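Local coordinates for protein extracellular PQQ-dependent sugar dehydrogenase (Coprinopsis cinerea, PDB 6JT6) that probably passes electrons from sugars oxidised at its PQQ-dependent catalytic domain to acceptors through this haem-binding cytochrome b domain, at residues Tyr182-Tyr185 / Leu186-Leu189. Residues are numbered along the deposited sequence; the frame is centred on the assembly and turned at random.
Sequences YDYY and LQQL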
loop_
_atom_site.group_PDB
_atom_site.type_symbol
_atom_site.label_atom_id
_atom_site.label_comp_id
_atom_site.label_asym_id
_atom_site.label_seq_id
_atom_site.Cartn_x
_atom_site.Cartn_y
_atom_site.Cartn_z
ATOM N N TYR A 182 -13.250 -10.555 1.402
ATOM C CA TYR A 182 -11.798 -10.486 1.478
ATOM C C TYR A 182 -11.046 -11.700 0.873
ATOM O O TYR A 182 -10.108 -11.492 0.070
ATOM C CB TYR A 182 -11.343 -10.213 2.908
ATOM C CG TYR A 182 -9.839 -10.014 3.052
ATOM C CD1 TYR A 182 -9.268 -8.738 2.879
ATOM C CD2 TYR A 182 -8.978 -11.116 3.337
ATOM C CE1 TYR A 182 -7.901 -8.548 2.989
ATOM C CE2 TYR A 182 -7.594 -10.921 3.464
ATOM C CZ TYR A 182 -7.075 -9.634 3.288
ATOM O OH TYR A 182 -5.732 -9.418 3.400
ATOM N N ASP A 183 -11.405 -12.925 1.291
ATOM C CA ASP A 183 -10.761 -14.154 0.816
ATOM C C ASP A 183 -10.918 -14.317 -0.692
ATOM O O ASP A 183 -9.942 -14.630 -1.370
ATOM C CB ASP A 183 -11.285 -15.427 1.517
ATOM C CG ASP A 183 -10.975 -15.487 3.004
ATOM O OD1 ASP A 183 -9.880 -15.075 3.464
ATOM O OD2 ASP A 183 -11.865 -15.988 3.732
ATOM N N TYR A 184 -12.128 -14.089 -1.216
ATOM C CA TYR A 184 -12.405 -14.116 -2.660
ATOM C C TYR A 184 -11.545 -13.086 -3.388
ATOM O O TYR A 184 -10.905 -13.409 -4.398
ATOM C CB TYR A 184 -13.895 -13.832 -2.941
ATOM C CG TYR A 184 -14.227 -13.615 -4.400
ATOM C CD1 TYR A 184 -14.086 -14.667 -5.339
ATOM C CD2 TYR A 184 -14.678 -12.359 -4.860
ATOM C CE1 TYR A 184 -14.391 -14.471 -6.686
ATOM C CE2 TYR A 184 -14.990 -12.151 -6.208
ATOM C CZ TYR A 184 -14.843 -13.210 -7.117
ATOM O OH TYR A 184 -15.138 -13.020 -8.455
ATOM N N TYR A 185 -11.529 -11.853 -2.857
ATOM C CA TYR A 185 -10.713 -10.778 -3.415
ATOM C C TYR A 185 -9.225 -11.146 -3.400
ATOM O O TYR A 185 -8.524 -10.908 -4.383
ATOM C CB TYR A 185 -10.952 -9.455 -2.646
ATOM C CG TYR A 185 -12.222 -8.713 -3.034
ATOM C CD1 TYR A 185 -12.920 -9.023 -4.220
ATOM C CD2 TYR A 185 -12.717 -7.667 -2.229
ATOM C CE1 TYR A 185 -14.086 -8.330 -4.575
ATOM C CE2 TYR A 185 -13.852 -6.923 -2.604
ATOM C CZ TYR A 185 -14.546 -7.260 -3.764
ATOM O OH TYR A 185 -15.680 -6.534 -4.149
ATOM N N LEU A 186 -8.759 -11.742 -2.295
ATOM C CA LEU A 186 -7.356 -12.142 -2.155
ATOM C C LEU A 186 -6.973 -13.132 -3.222
ATOM O O LEU A 186 -5.945 -12.959 -3.864
ATOM C CB LEU A 186 -7.041 -12.714 -0.769
ATOM C CG LEU A 186 -5.584 -13.171 -0.478
ATOM C CD1 LEU A 186 -4.564 -12.049 -0.662
ATOM C CD2 LEU A 186 -5.453 -13.768 0.935
ATOM N N GLN A 187 -7.789 -14.176 -3.386
ATOM C CA GLN A 187 -7.580 -15.193 -4.446
ATOM C C GLN A 187 -7.595 -14.565 -5.827
ATOM O O GLN A 187 -6.691 -14.830 -6.638
ATOM C CB GLN A 187 -8.603 -16.347 -4.342
ATOM C CG GLN A 187 -8.572 -17.363 -5.499
ATOM C CD GLN A 187 -9.295 -16.923 -6.771
ATOM O OE1 GLN A 187 -10.470 -16.484 -6.745
ATOM N NE2 GLN A 187 -8.596 -17.011 -7.889
ATOM N N GLN A 188 -8.617 -13.766 -6.120
ATOM C CA GLN A 188 -8.750 -13.140 -7.464
ATOM C C GLN A 188 -7.514 -12.306 -7.813
ATOM O O GLN A 188 -7.008 -12.376 -8.914
ATOM C CB GLN A 188 -9.991 -12.240 -7.553
ATOM C CG GLN A 188 -11.312 -12.980 -7.620
ATOM C CD GLN A 188 -11.523 -13.697 -8.942
ATOM O OE1 GLN A 188 -11.557 -13.063 -9.985
ATOM N NE2 GLN A 188 -11.645 -15.036 -8.902
ATOM N N LEU A 189 -7.025 -11.523 -6.847
ATOM C CA LEU A 189 -5.886 -10.653 -7.107
ATOM C C LEU A 189 -4.589 -11.462 -7.247
ATOM O O LEU A 189 -3.727 -11.113 -8.055
ATOM C CB LEU A 189 -5.764 -9.588 -5.987
ATOM C CG LEU A 189 -6.855 -8.492 -5.909
ATOM C CD1 LEU A 189 -6.733 -7.712 -4.605
ATOM C CD2 LEU A 189 -6.696 -7.569 -7.106
#
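Leu-186 N donates to Tyr-182 O at 2.7 Å, the shortest of four successive i+4 backbone bonds that identify this segment as an alpha-helix; Gln-187, Gln-188 and Leu-189 repeat the pattern with N-H...O angles of 158° or more. Helix 182-191, the one helix in an otherwise beta-rich cytochrome domain, packs against strands 26-33 and 43-51. On its outer side the Tyr-184 ring and Gln-188 meet one turn apart. With Tyr-184 CG anti to the backbone N (chi1 170°), the ring leans toward the C-terminal end of the helix, and Gln-188 CG lies over one face, 3.7 Å from the centroid and offset toward the rim, a CH-pi contact. The amide beyond is turned 22° from the ring plane, and its CD comes within 3.7 Å of Tyr-184 OH. Gln-188 NE2 also donates to Gln-187 OE1 at 2.9 Å, in the carbonyl plane and on a lone pair, which probably helps to restrain the rotation of the Gln-188 amide. Shortened to an alanine here, the side chain would lose CG and the amide, which is likely to cost the ring its CH-pi partner and leave Gln-187 OE1 without this donor. The inner side is mainly apolar: Leu-186 and Leu-189 touch Ile-45, while Tyr-185 rests on Ile-31 and hydrogen-bonds Thr-15 through OH. Tyr-182 OH bonds Glu-43, and on the same ring CE2 approaches Leu-186 CD2 obliquely at 4.4 Å.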